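PDB 4P0F: serine protease inhibitor 4, isoform B, which probably inhibits serine and cysteine endopeptidases and is captured here in its cleaved serpin form. Local coordinates for residues A[77-80]-A[81-85]; A[110-113]-A[114-118]; A[126-129]-A[130-133]. All coordinates share one frame; numbering follows the deposited sequence.

Contact 1 of 3, residues A[77-80]-A[81-85]; sequences SFHQ and VLAAY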
loop_
_atom_site.group_PDB
_atom_site.type_symbol
_atom_site.label_atom_id
_atom_site.label_comp_id
_atom_site.label_asym_id
_atom_site.label_seq_id
_atom_site.Cartn_x
_atom_site.Cartn_y
_atom_site.Cartn_z
ATOM N N SER A 77 0.026 -18.189 -4.285
ATOM C CA SER A 77 -0.479 -17.086 -5.100
ATOM C C SER A 77 0.368 -15.833 -4.876
ATOM O O SER A 77 0.581 -15.052 -5.806
ATOM C CB SER A 77 -1.963 -16.808 -4.808
ATOM O OG SER A 77 -2.165 -16.181 -3.555
ATOM N N PHE A 78 0.863 -15.654 -3.655
ATOM C CA PHE A 78 1.742 -14.530 -3.354
ATOM C C PHE A 78 3.144 -14.781 -3.876
ATOM O O PHE A 78 3.813 -13.847 -4.322
ATOM C CB PHE A 78 1.772 -14.245 -1.846
ATOM C CG PHE A 78 0.564 -13.494 -1.365
ATOM C CD1 PHE A 78 -0.607 -14.170 -1.064
ATOM C CD2 PHE A 78 0.576 -12.120 -1.272
ATOM C CE1 PHE A 78 -1.732 -13.489 -0.651
ATOM C CE2 PHE A 78 -0.544 -11.431 -0.851
ATOM C CZ PHE A 78 -1.700 -12.119 -0.543
ATOM N N HIS A 79 3.590 -16.033 -3.845
ATOM C CA HIS A 79 4.927 -16.350 -4.341
ATOM C C HIS A 79 5.074 -15.969 -5.798
ATOM O O HIS A 79 6.112 -15.451 -6.217
ATOM C CB HIS A 79 5.245 -17.833 -4.202
ATOM C CG HIS A 79 6.584 -18.201 -4.759
ATOM N ND1 HIS A 79 7.763 -17.893 -4.118
ATOM C CD2 HIS A 79 6.933 -18.819 -5.910
ATOM C CE1 HIS A 79 8.782 -18.323 -4.840
ATOM N NE2 HIS A 79 8.305 -18.889 -5.934
ATOM N N GLN A 80 4.031 -16.257 -6.572
ATOM C CA GLN A 80 4.045 -15.971 -8.003
ATOM C C GLN A 80 4.390 -14.507 -8.266
ATOM O O GLN A 80 5.178 -14.199 -9.157
ATOM C CB GLN A 80 2.692 -16.320 -8.631
ATOM C CG GLN A 80 2.446 -17.816 -8.781
ATOM C CD GLN A 80 1.124 -18.128 -9.462
ATOM O OE1 GLN A 80 0.066 -17.664 -9.034
ATOM N NE2 GLN A 80 1.181 -18.915 -10.533
ATOM N N VAL A 81 3.821 -13.606 -7.474
ATOM C CA VAL A 81 4.075 -12.177 -7.648
ATOM C C VAL A 81 5.431 -11.767 -7.101
ATOM O O VAL A 81 6.196 -11.076 -7.762
ATOM C CB VAL A 81 2.999 -11.326 -6.950
ATOM C CG1 VAL A 81 3.262 -9.838 -7.177
ATOM C CG2 VAL A 81 1.616 -11.716 -7.441
ATOM N N LEU A 82 5.708 -12.177 -5.865
ATOM C CA LEU A 82 6.962 -11.839 -5.212
ATOM C C LEU A 82 8.160 -12.320 -6.018
ATOM O O LEU A 82 9.162 -11.610 -6.143
ATOM C CB LEU A 82 6.993 -12.438 -3.803
ATOM C CG LEU A 82 5.953 -11.881 -2.835
ATOM C CD1 LEU A 82 5.828 -12.780 -1.615
ATOM C CD2 LEU A 82 6.305 -10.474 -2.406
ATOM N N ALA A 83 8.055 -13.519 -6.587
ATOM C CA ALA A 83 9.154 -14.078 -7.365
ATOM C C ALA A 83 9.390 -13.283 -8.650
ATOM O O ALA A 83 10.522 -13.153 -9.111
ATOM C CB ALA A 83 8.888 -15.535 -7.698
ATOM N N ALA A 84 8.315 -12.758 -9.229
ATOM C CA ALA A 84 8.409 -12.022 -10.487
ATOM C C ALA A 84 9.243 -10.749 -10.336
ATOM O O ALA A 84 9.708 -10.192 -11.327
ATOM C CB ALA A 84 7.020 -11.684 -11.005
ATOM N N TYR A 85 9.429 -10.298 -9.097
ATOM C CA TYR A 85 10.261 -9.132 -8.809
ATOM C C TYR A 85 11.517 -9.506 -8.025
ATOM O O TYR A 85 12.127 -8.651 -7.380
ATOM C CB TYR A 85 9.448 -8.087 -8.042
ATOM C CG TYR A 85 8.489 -7.340 -8.932
ATOM C CD1 TYR A 85 8.944 -6.334 -9.775
ATOM C CD2 TYR A 85 7.135 -7.650 -8.945
ATOM C CE1 TYR A 85 8.079 -5.651 -10.601
ATOM C CE2 TYR A 85 6.258 -6.970 -9.771
ATOM C CZ TYR A 85 6.737 -5.972 -10.596
ATOM O OH TYR A 85 5.879 -5.284 -11.422
#
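F78, H79 and Q80 pair with L82, A83 and A84 through successive i to i+4 backbone bonds over the last turns of helix 71-84. The bond from L82 N to F78 O is 3.0 Å long and almost straight, at 176°. The next, from A83 N to H79 O, is 2.8 Å. The third, from A84 N to Q80 O, is weak at 3.5 Å.

The main side-chain meeting is between H79 and A83, one turn apart. CG of H79 stands anti to the backbone N (chi1 177°), and this brings the imidazole alongside the next turn, with one face to A83. The methyl CB of A83 sits over that face, offset toward the rim, 4.1 Å from the centroid of the H79 ring. This is a CH-pi contact. H79 NE2 is the ring atom nearest to A83 CB, at 3.8 Å. The other ring nitrogen, ND1, makes a probable hydrogen bond to Q116 O.

On the buried side, L82 CD1 is 4.3 Å from F78 CB, a loose apolar touch. CG of L82 also packs against the carbonyl F78 O. The F78 ring meets F10 edge-to-face and also touches F117. Helix 71-84 corresponds to helix D of the serpin fold, and this side packs on helix 38-49 and strand 91-100.

This turn is therefore two-sided. Apolar groups of F78 and L82 face the core, while the H79 ring combines a methyl on one face with a probable hydrogen bond through ND1. Together these two contacts probably limit how far the imidazole can turn.

Contact 2 of 3, residues A[110-113]-A[114-118]; sequences DQLL and SKQFL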
loop_
_atom_site.group_PDB
_atom_site.type_symbol
_atom_site.label_atom_id
_atom_site.label_comp_id
_atom_site.label_asym_id
_atom_site.label_seq_id
_atom_site.Cartn_x
_atom_site.Cartn_y
_atom_site.Cartn_z
ATOM N N ASP A 110 6.411 -21.739 9.242
ATOM C CA ASP A 110 7.782 -21.368 8.917
ATOM C C ASP A 110 8.109 -21.682 7.463
ATOM O O ASP A 110 8.714 -20.864 6.764
ATOM C CB ASP A 110 8.763 -22.099 9.839
ATOM C CG ASP A 110 10.209 -21.722 9.571
ATOM O OD1 ASP A 110 10.518 -20.519 9.582
ATOM O OD2 ASP A 110 11.028 -22.626 9.327
ATOM N N GLN A 111 7.716 -22.871 7.008
ATOM C CA GLN A 111 8.040 -23.307 5.647
ATOM C C GLN A 111 7.309 -22.486 4.580
ATOM O O GLN A 111 7.893 -22.128 3.554
ATOM C CB GLN A 111 7.712 -24.786 5.474
ATOM C CG GLN A 111 8.704 -25.713 6.154
ATOM C CD GLN A 111 10.001 -25.853 5.380
ATOM O OE1 GLN A 111 10.938 -25.079 5.569
ATOM N NE2 GLN A 111 10.059 -26.848 4.501
ATOM N N LEU A 112 6.036 -22.196 4.816
ATOM C CA LEU A 112 5.276 -21.384 3.877
ATOM C C LEU A 112 5.822 -19.966 3.836
ATOM O O LEU A 112 5.935 -19.367 2.768
ATOM C CB LEU A 112 3.794 -21.360 4.244
ATOM C CG LEU A 112 3.038 -22.681 4.060
ATOM C CD1 LEU A 112 1.612 -22.519 4.541
ATOM C CD2 LEU A 112 3.056 -23.142 2.615
ATOM N N LEU A 113 6.155 -19.417 4.994
ATOM C CA LEU A 113 6.708 -18.065 5.015
ATOM C C LEU A 113 8.028 -17.998 4.259
ATOM O O LEU A 113 8.249 -17.082 3.481
ATOM C CB LEU A 113 6.915 -17.572 6.441
ATOM C CG LEU A 113 5.680 -17.193 7.254
ATOM C CD1 LEU A 113 6.119 -16.900 8.680
ATOM C CD2 LEU A 113 4.946 -16.007 6.661
ATOM N N SER A 114 8.911 -18.968 4.492
ATOM C CA SER A 114 10.231 -18.954 3.878
ATOM C C SER A 114 10.190 -19.237 2.377
ATOM O O SER A 114 10.779 -18.499 1.593
ATOM C CB SER A 114 11.148 -19.977 4.564
ATOM O OG SER A 114 11.157 -19.785 5.967
ATOM N N LYS A 115 9.497 -20.300 1.974
ATOM C CA LYS A 115 9.554 -20.767 0.593
ATOM C C LYS A 115 8.633 -19.978 -0.336
ATOM O O LYS A 115 8.974 -19.758 -1.495
ATOM C CB LYS A 115 9.190 -22.253 0.506
ATOM C CG LYS A 115 10.188 -23.200 1.144
ATOM C CD LYS A 115 9.686 -24.628 1.047
ATOM C CE LYS A 115 10.746 -25.638 1.430
ATOM N NZ LYS A 115 10.206 -27.024 1.367
ATOM N N GLN A 116 7.471 -19.562 0.167
ATOM C CA GLN A 116 6.468 -18.928 -0.681
ATOM C C GLN A 116 6.455 -17.407 -0.537
ATOM O O GLN A 116 6.354 -16.696 -1.539
ATOM C CB GLN A 116 5.084 -19.501 -0.368
ATOM C CG GLN A 116 5.010 -21.016 -0.513
ATOM C CD GLN A 116 5.281 -21.488 -1.927
ATOM O OE1 GLN A 116 4.950 -20.805 -2.898
ATOM N NE2 GLN A 116 5.887 -22.664 -2.052
ATOM N N PHE A 117 6.550 -16.903 0.693
ATOM C CA PHE A 117 6.591 -15.460 0.917
ATOM C C PHE A 117 8.025 -14.939 0.936
ATOM O O PHE A 117 8.252 -13.737 1.085
ATOM C CB PHE A 117 5.877 -15.077 2.219
ATOM C CG PHE A 117 4.389 -15.050 2.101
ATOM C CD1 PHE A 117 3.642 -16.205 2.299
ATOM C CD2 PHE A 117 3.724 -13.878 1.787
ATOM C CE1 PHE A 117 2.271 -16.188 2.185
ATOM C CE2 PHE A 117 2.348 -13.859 1.680
ATOM C CZ PHE A 117 1.618 -15.010 1.874
ATOM N N LEU A 118 8.986 -15.845 0.778
ATOM C CA LEU A 118 10.389 -15.468 0.675
ATOM C C LEU A 118 10.788 -14.644 1.894
ATOM O O LEU A 118 11.634 -13.751 1.825
ATOM C CB LEU A 118 10.636 -14.694 -0.629
ATOM C CG LEU A 118 10.215 -15.416 -1.918
ATOM C CD1 LEU A 118 10.515 -14.538 -3.129
ATOM C CD2 LEU A 118 10.909 -16.766 -2.060
#
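D110 and S114 share two hydrogen bonds on one acceptor. S114 N reaches D110 O at 3.0 Å, and S114 OG reaches the same D110 O at 2.8 Å. The two donors come from opposite faces of the carbonyl plane. The hydroxyl gets there because OG stands beside its own backbone N (chi1 -53°), which folds it back on the preceding turn.

The remaining bonds run between backbone atoms alone. K115 N bonds to Q111 O at 2.9 Å. L112 O then accepts from both Q116 N, at 3.0 Å, and F117 N, at 3.3 Å. Q116 N sits above the carbonyl plane and F117 N lies in it. The i+5 bond of F117 N comes where the chain leaves the helix, and L118 follows with positive phi (56°).

Side-chain packing is lighter. Q111 is bent at chi2, and its amide end crosses the extended K115 chain obliquely near CE. Were this glutamine an alanine, the end of the K115 chain would probably lose this neighbour and be freer to swing. CD1 of F117 brings the ring edge to L112 O, 3.9 Å away in the ring plane.

Helix 107-115 connects strand 91-100 to strand 120-124, which pair in parallel, a beta-alpha-beta crossover of the serpin fold. L112 and Q116 touch helix 71-84. L113 and F117 pack on helix 38-49, and F117 O takes a hydrogen bond from N95 of strand 91-100.

Contact 3 of 3, residues A[126-129]-A[130-133]; sequences FSKN and VQAA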
loop_
_atom_site.group_PDB
_atom_site.type_symbol
_atom_site.label_atom_id
_atom_site.label_comp_id
_atom_site.label_asym_id
_atom_site.label_seq_id
_atom_site.Cartn_x
_atom_site.Cartn_y
_atom_site.Cartn_z
ATOM N N PHE A 126 11.552 -8.992 22.908
ATOM C CA PHE A 126 10.525 -7.948 23.005
ATOM C C PHE A 126 10.398 -7.333 24.404
ATOM O O PHE A 126 9.816 -6.259 24.554
ATOM C CB PHE A 126 9.163 -8.497 22.563
ATOM C CG PHE A 126 9.040 -8.708 21.070
ATOM C CD1 PHE A 126 9.160 -7.648 20.180
ATOM C CD2 PHE A 126 8.762 -9.969 20.558
ATOM C CE1 PHE A 126 9.027 -7.852 18.820
ATOM C CE2 PHE A 126 8.639 -10.182 19.199
ATOM C CZ PHE A 126 8.772 -9.120 18.326
ATOM N N SER A 127 10.929 -7.999 25.424
ATOM C CA SER A 127 10.968 -7.412 26.762
ATOM C C SER A 127 11.883 -6.196 26.758
ATOM O O SER A 127 11.662 -5.227 27.490
ATOM C CB SER A 127 11.447 -8.432 27.796
ATOM O OG SER A 127 10.541 -9.517 27.849
ATOM N N LYS A 128 12.917 -6.259 25.927
ATOM C CA LYS A 128 13.766 -5.103 25.685
ATOM C C LYS A 128 13.189 -4.401 24.474
ATOM O O LYS A 128 13.724 -4.489 23.370
ATOM C CB LYS A 128 15.213 -5.512 25.451
ATOM C CG LYS A 128 15.879 -6.144 26.663
ATOM C CD LYS A 128 17.255 -6.678 26.314
ATOM C CE LYS A 128 17.899 -7.352 27.523
ATOM N NZ LYS A 128 19.184 -8.024 27.183
ATOM N N ASN A 129 12.076 -3.718 24.691
ATOM C CA ASN A 129 11.218 -3.321 23.587
ATOM C C ASN A 129 11.816 -2.194 22.743
ATOM O O ASN A 129 11.537 -2.105 21.548
ATOM C CB ASN A 129 9.835 -2.929 24.109
ATOM C CG ASN A 129 9.887 -1.872 25.177
ATOM O OD1 ASN A 129 10.728 -1.917 26.073
ATOM N ND2 ASN A 129 8.972 -0.913 25.100
ATOM N N VAL A 130 12.652 -1.352 23.346
ATOM C CA VAL A 130 13.325 -0.302 22.579
ATOM C C VAL A 130 14.297 -0.943 21.595
ATOM O O VAL A 130 14.362 -0.563 20.414
ATOM C CB VAL A 130 14.077 0.685 23.494
ATOM C CG1 VAL A 130 14.928 1.665 22.670
ATOM C CG2 VAL A 130 13.097 1.439 24.365
ATOM N N GLN A 131 15.050 -1.921 22.092
ATOM C CA GLN A 131 16.002 -2.647 21.267
ATOM C C GLN A 131 15.292 -3.414 20.154
ATOM O O GLN A 131 15.724 -3.397 19.002
ATOM C CB GLN A 131 16.818 -3.592 22.144
ATOM C CG GLN A 131 17.758 -4.527 21.426
ATOM C CD GLN A 131 18.389 -5.512 22.395
ATOM O OE1 GLN A 131 17.934 -6.650 22.534
ATOM N NE2 GLN A 131 19.419 -5.065 23.102
ATOM N N ALA A 132 14.196 -4.081 20.494
ATOM C CA ALA A 132 13.434 -4.842 19.502
ATOM C C ALA A 132 12.839 -3.945 18.405
ATOM O O ALA A 132 12.886 -4.280 17.219
ATOM C CB ALA A 132 12.335 -5.636 20.190
ATOM N N ALA A 133 12.291 -2.804 18.802
ATOM C CA ALA A 133 11.731 -1.871 17.845
ATOM C C ALA A 133 12.838 -1.359 16.934
ATOM O O ALA A 133 12.651 -1.257 15.728
ATOM C CB ALA A 133 11.048 -0.725 18.557
#
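K128 O accepts the first i to i+4 bond of helix 129-143, from A132 N at 2.9 Å. The donor lies in the carbonyl plane, and the N-H points well at the oxygen, at 161°. One residue on, A133 N bonds to N129 O, also at 2.9 Å, but tilted 33° from that carbonyl's plane. K128 holds the N-cap position.

The K128 chain runs extended beside Q131, and the two point the same way. CD of K128 lies 3.8 Å from Q131 OE1, a van der Waals contact between exposed chains.

On the buried side, F126 reaches from the loop under the first turn. Its CD1 touches the methyl CB of A132 at 3.8 Å, and the methyl approaches the ring obliquely. The ring also packs on L157 and on S161 and V164 of strand 161-174.

CG of N129 falls between its backbone N and carbonyl carbon (chi1 54°). This sets the amide by the start of the helix, where ND2 bonds to A154 O.

This is the start of helix F of the serpin fold, held in three ways. Backbone bonds set the first turn, the F126 ring packs under A132 on the buried side, and the N129 amide ties it to the loop at A154. The K128 and Q131 chains lie on the exposed side, where the lysine charge can probably be solvated.

How the contacts relate
The three contacts follow one another along the chain within the serpin fold. Contact 1 lies in the last turns of helix 71-84, contact 2 at the close of helix 107-115, and contact 3 starts helix 129-143 after strand 120-124. Contacts 1 and 2 have centres 12 Å apart and touch directly. The ring atoms F78 CG and F117 CE2 come within 3.5 Å, and H79 ND1 probably bonds to Q116 O at 3.2 Å. Contact 3 stands apart, with its centre 25 Å from that of contact 2 and 32 Å from that of contact 1. Contacts 1 and 2 thus belong to one helix cluster with helix 38-49, while contact 3 opens the separate helix F.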